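PDB 2W1J: putative sortase from Streptococcus pneumoniae, which probably catalyses the transpeptidation that covalently joins pilin subunits during assembly of the pilus fibre on the pneumococcal surface. Local coordinates for residues Gln4-Asp8 and Asp77-Tyr81; Leu35-Gly41 and Phe160-Ile165; Ala146-Asp150 and His169-Thr173. One frame throughout, in Å; residues are numbered along the deposited sequence.

Contact 1 ties the start of the N-terminal helical region to the beta core, while contact 2, about 25 Å away between centres and on the opposite side of the chain's centre, joins the loop after helix 18-33 to the loop between strands 144-155 and 170-178. Contact 3 lies within the core, its centre about 21 Å from that of contact 1 and about 16 Å from that of contact 2. Contacts 2 and 3 meet directly, with Leu-163 CD2 4.1 Å from Thr-173 CG2. Contact 3 takes the start of strand 170-178, whose far end in sortases carries the catalytic cysteine, and contact 2 takes the loop leading into that strand.

Contact 1: residues Gln4-Asp8 and Asp77-Tyr81; sequences QQIAD and DLPVY
Ile-6, in the first turn of helix 5-15, pushes its CD1 methyl against the backbone of strand 76-82, where it meets the ring of Pro-79 and the carbonyl of Asp-77. The fit is tight: Ile-6 CD1 stands 3.4 Å from Pro-79 CD and 3.1 Å from Asp-77 O. The side chain pays for this with its second torsion, chi2 100°, well away from a staggered value, which swings CD1 into the corner between ring and carbonyl. Its other branch lies over the Asp-77 carboxylate, with Ile-6 CG2 3.9 Å from Asp-77 OD2, while CG1 passes OD1. The aliphatic chain thus rests beside a carboxylate whose OD1 is hydrogen-bonded to His-68 on the neighbouring strand.

One residue back, Gln-5 adds a looser touch and a polar one. Its CB approaches Pro-79 CG at 4.2 Å, so the proline ring is met by both helix residues. Beyond that the chain bends at chi2 (-71°), carrying the amide up to the phenol of Tyr-81, and Gln-5 OE1 ends 2.9 Å from Tyr-81 OH, close to the plane of the ring. The amide and ring planes are turned 50° apart. The same hydroxyl is hydrogen-bonded to Arg-65.

Through these few residues the N-terminal helix packs on the antiparallel pair of strands 65-71 and 76-82. An N-terminal helical extension packed on the sortase beta-barrel is consistent with a class C, pilus-building sortase.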
loop_
_atom_site.group_PDB
_atom_site.type_symbol
_atom_site.label_atom_id
_atom_site.label_comp_id
_atom_site.label_asym_id
_atom_site.label_seq_id
_atom_site.Cartn_x
_atom_site.Cartn_y
_atom_site.Cartn_z
ATOM N N GLN A 4 4.650 -8.848 -16.168
ATOM C CA GLN A 4 6.127 -8.850 -15.952
ATOM C C GLN A 4 6.507 -8.431 -14.533
ATOM O O GLN A 4 7.223 -9.152 -13.835
ATOM C CB GLN A 4 6.820 -7.942 -16.971
ATOM C CG GLN A 4 6.734 -8.434 -18.409
ATOM C CD GLN A 4 7.611 -7.637 -19.356
ATOM O OE1 GLN A 4 8.364 -6.758 -18.934
ATOM N NE2 GLN A 4 7.520 -7.944 -20.645
ATOM N N GLN A 5 6.040 -7.256 -14.117
ATOM C CA GLN A 5 6.322 -6.747 -12.775
ATOM C C GLN A 5 5.720 -7.644 -11.697
ATOM O O GLN A 5 6.441 -8.181 -10.852
ATOM C CB GLN A 5 5.789 -5.321 -12.615
ATOM C CG GLN A 5 6.424 -4.300 -13.546
ATOM C CD GLN A 5 7.863 -3.987 -13.184
ATOM O OE1 GLN A 5 8.226 -3.950 -12.008
ATOM N NE2 GLN A 5 8.685 -3.739 -14.196
ATOM N N ILE A 6 4.398 -7.795 -11.726
ATOM C CA ILE A 6 3.710 -8.670 -10.780
ATOM C C ILE A 6 4.089 -10.122 -11.038
ATOM O O ILE A 6 4.335 -10.888 -10.106
ATOM C CB ILE A 6 2.176 -8.504 -10.850
ATOM C CG1 ILE A 6 1.718 -7.368 -9.935
ATOM C CG2 ILE A 6 1.467 -9.788 -10.440
ATOM C CD1 ILE A 6 1.460 -6.076 -10.643
ATOM N N ALA A 7 4.167 -10.489 -12.313
ATOM C CA ALA A 7 4.600 -11.829 -12.689
ATOM C C ALA A 7 5.967 -12.144 -12.096
ATOM O O ALA A 7 6.180 -13.223 -11.543
ATOM C CB ALA A 7 4.636 -11.965 -14.204
ATOM N N ASP A 8 6.895 -11.198 -12.217
ATOM C CA ASP A 8 8.240 -11.374 -11.673
ATOM C C ASP A 8 8.198 -11.607 -10.167
ATOM O O ASP A 8 8.893 -12.478 -9.639
ATOM C CB ASP A 8 9.119 -10.159 -11.984
ATOM C CG ASP A 8 10.519 -10.290 -11.395
ATOM O OD1 ASP A 8 11.306 -11.116 -11.904
ATOM O OD2 ASP A 8 10.834 -9.571 -10.423
ATOM N N ASP A 77 -4.048 -4.505 -10.561
ATOM C CA ASP A 77 -3.028 -5.291 -9.879
ATOM C C ASP A 77 -1.744 -4.504 -10.049
ATOM O O ASP A 77 -1.173 -4.461 -11.142
ATOM C CB ASP A 77 -2.910 -6.708 -10.450
ATOM C CG ASP A 77 -2.302 -7.699 -9.453
ATOM O OD1 ASP A 77 -1.886 -7.290 -8.340
ATOM O OD2 ASP A 77 -2.239 -8.901 -9.784
ATOM N N LEU A 78 -1.320 -3.837 -8.980
ATOM C CA LEU A 78 -0.176 -2.927 -9.061
ATOM C C LEU A 78 0.951 -3.381 -8.156
ATOM O O LEU A 78 0.716 -3.728 -7.000
ATOM C CB LEU A 78 -0.571 -1.518 -8.632
ATOM C CG LEU A 78 -1.428 -0.690 -9.577
ATOM C CD1 LEU A 78 -1.712 0.644 -8.905
ATOM C CD2 LEU A 78 -0.715 -0.487 -10.909
ATOM N N PRO A 79 2.187 -3.343 -8.661
ATOM C CA PRO A 79 3.316 -3.585 -7.775
ATOM C C PRO A 79 3.436 -2.449 -6.768
ATOM O O PRO A 79 3.081 -1.297 -7.078
ATOM C CB PRO A 79 4.514 -3.577 -8.720
ATOM C CG PRO A 79 4.086 -2.694 -9.859
ATOM C CD PRO A 79 2.602 -2.893 -10.004
ATOM N N VAL A 80 3.904 -2.775 -5.565
ATOM C CA VAL A 80 4.065 -1.794 -4.500
ATOM C C VAL A 80 5.548 -1.627 -4.203
ATOM O O VAL A 80 6.264 -2.614 -3.982
ATOM C CB VAL A 80 3.335 -2.248 -3.206
ATOM C CG1 VAL A 80 3.578 -1.259 -2.086
ATOM C CG2 VAL A 80 1.844 -2.425 -3.457
ATOM N N TYR A 81 6.008 -0.380 -4.205
ATOM C CA TYR A 81 7.403 -0.056 -3.907
ATOM C C TYR A 81 7.471 0.723 -2.611
ATOM O O TYR A 81 6.478 1.317 -2.194
ATOM C CB TYR A 81 8.012 0.795 -5.027
ATOM C CG TYR A 81 8.025 0.089 -6.354
ATOM C CD1 TYR A 81 6.960 0.192 -7.233
ATOM C CD2 TYR A 81 9.102 -0.709 -6.719
ATOM C CE1 TYR A 81 6.971 -0.474 -8.445
ATOM C CE2 TYR A 81 9.119 -1.378 -7.925
ATOM C CZ TYR A 81 8.048 -1.262 -8.780
ATOM O OH TYR A 81 8.079 -1.931 -9.984
#

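Contact 2: residues Leu35-Gly41 and Phe160-Ile165; sequences LNNVVSG and FDDLLI
Two loops without regular secondary structure are joined here by one asparagine side chain, Asn-37, whose amide takes the place of a backbone partner for Ile-165. Ile-165 N gives its hydrogen to Asn-37 OD1 over 2.9 Å, nearly straight at 173°, arriving in the carbonyl plane on a lone pair. The other half of the amide works through a water, which accepts from Asn-37 ND2 at 2.9 Å and donates to Leu-163 O at 2.7 Å. ND2 also bonds to Gly-98 O, so the amide is held from both ends and its rotation is fixed. Asn-37 sits at the centre of an inverse gamma turn, and with CG anti to its nitrogen (chi1 -171°) the side chain reaches across to the other loop. The Ile-165 side chain crosses it at a slant, with Ile-165 CG1 3.4 Å from Asn-37 OD1.

Further along, the contact turns apolar. Val-39 CG1 stands over the middle of the Phe-160 ring, a CH-pi contact of 3.7 Å to the centroid, only 6° off the normal. Val-39 CG2 turns toward Leu-163 CB and Leu-164 CD2, 4.1 Å from each, and so fills the angle between the ring and the two leucines. At the far end of the ring, Phe-160 CZ comes 3.8 Å from Gly-41 C.

Residues 160-165 belong to the loop between the sixth and seventh strands of the sortase fold, which in this family borders the substrate groove. Segment 35-41 follows helix 18-33, in the region where class C sortases carry the lid over the active site, and is probably part of it or next to it.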
loop_
_atom_site.group_PDB
_atom_site.type_symbol
_atom_site.label_atom_id
_atom_site.label_comp_id
_atom_site.label_asym_id
_atom_site.label_seq_id
_atom_site.Cartn_x
_atom_site.Cartn_y
_atom_site.Cartn_z
ATOM N N LEU A 35 7.332 0.711 15.173
ATOM C CA LEU A 35 7.060 1.784 14.229
ATOM C C LEU A 35 6.872 3.143 14.889
ATOM O O LEU A 35 6.064 3.294 15.804
ATOM C CB LEU A 35 5.813 1.449 13.422
ATOM C CG LEU A 35 5.370 2.508 12.409
ATOM C CD1 LEU A 35 6.369 2.607 11.275
ATOM C CD2 LEU A 35 3.974 2.177 11.886
ATOM N N ASN A 36 7.588 4.139 14.382
ATOM C CA ASN A 36 7.276 5.530 14.670
ATOM C C ASN A 36 6.166 5.961 13.715
ATOM O O ASN A 36 6.429 6.276 12.558
ATOM C CB ASN A 36 8.515 6.412 14.486
ATOM C CG ASN A 36 8.244 7.868 14.806
ATOM O OD1 ASN A 36 7.392 8.189 15.637
ATOM N ND2 ASN A 36 8.967 8.762 14.140
ATOM N N ASN A 37 4.931 5.948 14.207
ATOM C CA ASN A 37 3.747 6.053 13.350
ATOM C C ASN A 37 3.425 7.522 13.089
ATOM O O ASN A 37 2.459 8.081 13.618
ATOM C CB ASN A 37 2.572 5.311 14.009
ATOM C CG ASN A 37 1.348 5.175 13.112
ATOM O OD1 ASN A 37 0.225 5.132 13.619
ATOM N ND2 ASN A 37 1.551 5.045 11.799
ATOM N N VAL A 38 4.274 8.138 12.274
ATOM C CA VAL A 38 4.134 9.537 11.902
ATOM C C VAL A 38 4.231 9.615 10.390
ATOM O O VAL A 38 5.220 9.175 9.800
ATOM C CB VAL A 38 5.237 10.406 12.543
ATOM C CG1 VAL A 38 5.152 11.840 12.034
ATOM C CG2 VAL A 38 5.134 10.358 14.061
ATOM N N VAL A 39 3.194 10.159 9.761
ATOM C CA VAL A 39 3.141 10.135 8.314
ATOM C C VAL A 39 4.195 11.051 7.727
ATOM O O VAL A 39 4.311 12.220 8.104
ATOM C CB VAL A 39 1.746 10.469 7.772
ATOM C CG1 VAL A 39 1.815 10.789 6.280
ATOM C CG2 VAL A 39 0.816 9.288 8.021
ATOM N N SER A 40 4.984 10.494 6.818
ATOM C CA SER A 40 6.097 11.208 6.213
ATOM C C SER A 40 5.658 12.536 5.602
ATOM O O SER A 40 6.292 13.567 5.818
ATOM C CB SER A 40 6.764 10.319 5.161
ATOM O OG SER A 40 5.786 9.664 4.367
ATOM N N GLY A 41 4.562 12.516 4.851
ATOM C CA GLY A 41 4.063 13.726 4.202
ATOM C C GLY A 41 3.030 13.413 3.130
ATOM O O GLY A 41 2.715 12.249 2.881
ATOM N N PHE A 160 -3.646 13.771 8.297
ATOM C CA PHE A 160 -3.216 12.376 8.327
ATOM C C PHE A 160 -3.914 11.544 9.400
ATOM O O PHE A 160 -3.572 10.372 9.597
ATOM C CB PHE A 160 -1.699 12.299 8.532
ATOM C CG PHE A 160 -0.912 13.109 7.538
ATOM C CD1 PHE A 160 -1.257 13.103 6.197
ATOM C CD2 PHE A 160 0.169 13.875 7.943
ATOM C CE1 PHE A 160 -0.536 13.845 5.276
ATOM C CE2 PHE A 160 0.899 14.613 7.027
ATOM C CZ PHE A 160 0.541 14.600 5.690
ATOM N N ASP A 161 -4.895 12.127 10.085
ATOM C CA ASP A 161 -5.524 11.458 11.229
ATOM C C ASP A 161 -6.064 10.074 10.853
ATOM O O ASP A 161 -5.974 9.121 11.633
ATOM C CB ASP A 161 -6.680 12.303 11.775
ATOM C CG ASP A 161 -6.220 13.580 12.466
ATOM O OD1 ASP A 161 -5.001 13.752 12.672
ATOM O OD2 ASP A 161 -7.093 14.412 12.800
ATOM N N ASP A 162 -6.634 9.959 9.658
ATOM C CA ASP A 162 -7.292 8.732 9.242
ATOM C C ASP A 162 -6.313 7.717 8.670
ATOM O O ASP A 162 -6.748 6.663 8.187
ATOM C CB ASP A 162 -8.358 9.043 8.195
ATOM C CG ASP A 162 -9.353 10.061 8.687
ATOM O OD1 ASP A 162 -10.117 9.731 9.616
ATOM O OD2 ASP A 162 -9.370 11.188 8.158
ATOM N N LEU A 163 -5.023 8.047 8.680
ATOM C CA LEU A 163 -3.977 7.191 8.124
ATOM C C LEU A 163 -3.150 6.511 9.201
ATOM O O LEU A 163 -2.233 5.759 8.886
ATOM C CB LEU A 163 -3.047 8.015 7.231
ATOM C CG LEU A 163 -3.744 8.708 6.055
ATOM C CD1 LEU A 163 -2.725 9.493 5.236
ATOM C CD2 LEU A 163 -4.475 7.702 5.180
ATOM N N LEU A 164 -3.457 6.798 10.460
ATOM C CA LEU A 164 -2.659 6.301 11.575
ATOM C C LEU A 164 -3.215 4.988 12.114
ATOM O O LEU A 164 -4.362 4.625 11.853
ATOM C CB LEU A 164 -2.618 7.350 12.686
ATOM C CG LEU A 164 -2.000 8.687 12.276
ATOM C CD1 LEU A 164 -2.037 9.650 13.455
ATOM C CD2 LEU A 164 -0.572 8.508 11.761
ATOM N N ILE A 165 -2.407 4.279 12.890
ATOM C CA ILE A 165 -2.850 3.025 13.489
ATOM C C ILE A 165 -4.051 3.264 14.389
ATOM O O ILE A 165 -4.068 4.217 15.173
ATOM C CB ILE A 165 -1.701 2.357 14.290
ATOM C CG1 ILE A 165 -0.640 1.832 13.320
ATOM C CG2 ILE A 165 -2.222 1.249 15.182
ATOM C CD1 ILE A 165 0.660 1.453 14.002
HETATM O O HOH W 1 -0.445 4.020 9.934
#

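Contact 3: residues Ala146-Asp150 and His169-Thr173; sequences AYQVD and HDYVT
Tyr-147 reaches from strand 144-155 to Asp-170 and Val-172 on strand 170-178, two strands of the sortase beta-barrel that are not sheet neighbours: strand 185-194 runs between them in the sheet order. The axes of the two short segments cross at 72° with a closest approach of 8.0 Å, so side chains make the contact. After Ala-146, which pairs through its backbone with Ile-194, Tyr-147 carries most of it. Tyr-147 OH donates to Asp-170 OD1 over 2.7 Å; the oxygen lies in the plane of the ring at its edge, and is met on its syn side, 26° out of the carboxylate plane. The other oxygen, OD2, is taken by a salt bridge to Arg-193 and a bond from Gly-105 N, which probably keeps the carboxylate ionised and in place for the tyrosine.

Val-172 comes over one face of the same ring. Its CG2 makes a CH-pi contact 3.7 Å from the centroid but offset toward the hydroxyl end, where Tyr-147 CZ is 3.4 Å from Val-172 CG2.

At the end of the segment, Asp-150 approaches Tyr-171. The carboxylate is salt-bridged through OD2 to Arg-190, which also makes a cation-pi contact with the Tyr-171 ring. Between acid and phenol sits a water in the plane of that ring: it donates to Asp-150 OD2 and lies 2.7 Å from Tyr-171 OH.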
loop_
_atom_site.group_PDB
_atom_site.type_symbol
_atom_site.label_atom_id
_atom_site.label_comp_id
_atom_site.label_asym_id
_atom_site.label_seq_id
_atom_site.Cartn_x
_atom_site.Cartn_y
_atom_site.Cartn_z
ATOM N N ALA A 146 -6.416 -10.705 2.641
ATOM C CA ALA A 146 -7.665 -10.141 2.159
ATOM C C ALA A 146 -8.161 -9.026 3.066
ATOM O O ALA A 146 -8.129 -9.141 4.297
ATOM C CB ALA A 146 -8.727 -11.230 2.043
ATOM N N TYR A 147 -8.672 -7.975 2.424
ATOM C CA TYR A 147 -9.270 -6.829 3.100
ATOM C C TYR A 147 -10.643 -6.534 2.509
ATOM O O TYR A 147 -10.872 -6.775 1.315
ATOM C CB TYR A 147 -8.351 -5.597 2.984
ATOM C CG TYR A 147 -7.121 -5.736 3.850
ATOM C CD1 TYR A 147 -6.011 -6.463 3.422
ATOM C CD2 TYR A 147 -7.105 -5.199 5.138
ATOM C CE1 TYR A 147 -4.908 -6.634 4.262
ATOM C CE2 TYR A 147 -6.017 -5.381 5.987
ATOM C CZ TYR A 147 -4.918 -6.090 5.539
ATOM O OH TYR A 147 -3.828 -6.284 6.366
ATOM N N GLN A 148 -11.534 -5.991 3.329
ATOM C CA GLN A 148 -12.880 -5.646 2.887
ATOM C C GLN A 148 -13.133 -4.170 3.182
ATOM O O GLN A 148 -12.974 -3.721 4.318
ATOM C CB GLN A 148 -13.895 -6.528 3.598
ATOM C CG GLN A 148 -15.340 -6.237 3.236
ATOM C CD GLN A 148 -16.276 -7.152 4.000
ATOM O OE1 GLN A 148 -16.028 -8.348 4.120
ATOM N NE2 GLN A 148 -17.340 -6.585 4.556
ATOM N N VAL A 149 -13.503 -3.419 2.151
ATOM C CA VAL A 149 -13.711 -1.980 2.305
ATOM C C VAL A 149 -14.813 -1.720 3.320
ATOM O O VAL A 149 -15.923 -2.259 3.213
ATOM C CB VAL A 149 -14.073 -1.334 0.959
ATOM C CG1 VAL A 149 -14.367 0.155 1.156
ATOM C CG2 VAL A 149 -12.958 -1.574 -0.045
ATOM N N ASP A 150 -14.521 -0.869 4.300
ATOM C CA ASP A 150 -15.526 -0.458 5.287
ATOM C C ASP A 150 -15.745 1.045 5.414
ATOM O O ASP A 150 -16.683 1.469 6.078
ATOM C CB ASP A 150 -15.244 -1.072 6.672
ATOM C CG ASP A 150 -14.167 -0.316 7.456
ATOM O OD1 ASP A 150 -13.299 0.301 6.853
ATOM O OD2 ASP A 150 -14.190 -0.330 8.714
ATOM N N HIS A 169 -7.380 -2.894 15.462
ATOM C CA HIS A 169 -7.776 -3.097 14.070
ATOM C C HIS A 169 -6.572 -3.393 13.177
ATOM O O HIS A 169 -5.441 -2.989 13.458
ATOM C CB HIS A 169 -8.554 -1.880 13.556
ATOM C CG HIS A 169 -9.824 -1.608 14.313
ATOM N ND1 HIS A 169 -11.049 -2.096 13.906
ATOM C CD2 HIS A 169 -10.057 -0.905 15.447
ATOM C CE1 HIS A 169 -11.980 -1.715 14.765
ATOM N NE2 HIS A 169 -11.405 -0.983 15.704
ATOM N N ASP A 170 -6.854 -4.091 12.080
ATOM C CA ASP A 170 -5.879 -4.426 11.043
ATOM C C ASP A 170 -6.437 -3.814 9.756
ATOM O O ASP A 170 -7.363 -4.365 9.152
ATOM C CB ASP A 170 -5.791 -5.963 10.944
ATOM C CG ASP A 170 -4.808 -6.467 9.889
ATOM O OD1 ASP A 170 -4.396 -5.697 8.989
ATOM O OD2 ASP A 170 -4.466 -7.684 9.949
ATOM N N TYR A 171 -5.900 -2.654 9.378
ATOM C CA TYR A 171 -6.425 -1.845 8.272
ATOM C C TYR A 171 -5.392 -1.663 7.167
ATOM O O TYR A 171 -4.188 -1.568 7.425
ATOM C CB TYR A 171 -6.783 -0.446 8.780
ATOM C CG TYR A 171 -8.046 -0.303 9.595
ATOM C CD1 TYR A 171 -9.258 -0.834 9.162
ATOM C CD2 TYR A 171 -8.049 0.470 10.764
ATOM C CE1 TYR A 171 -10.434 -0.636 9.902
ATOM C CE2 TYR A 171 -9.211 0.674 11.498
ATOM C CZ TYR A 171 -10.399 0.122 11.058
ATOM O OH TYR A 171 -11.552 0.329 11.791
ATOM N N VAL A 172 -5.873 -1.577 5.930
ATOM C CA VAL A 172 -5.081 -1.034 4.833
ATOM C C VAL A 172 -5.936 0.050 4.187
ATOM O O VAL A 172 -7.121 -0.170 3.910
ATOM C CB VAL A 172 -4.700 -2.110 3.791
ATOM C CG1 VAL A 172 -4.119 -1.471 2.532
ATOM C CG2 VAL A 172 -3.706 -3.095 4.395
ATOM N N THR A 173 -5.339 1.219 3.970
ATOM C CA THR A 173 -6.000 2.291 3.232
ATOM C C THR A 173 -5.306 2.495 1.895
ATOM O O THR A 173 -4.072 2.558 1.813
ATOM C CB THR A 173 -6.023 3.600 4.043
ATOM O OG1 THR A 173 -6.838 3.405 5.207
ATOM C CG2 THR A 173 -6.568 4.783 3.226
HETATM O O HOH W 2 -13.532 -1.228 10.942
#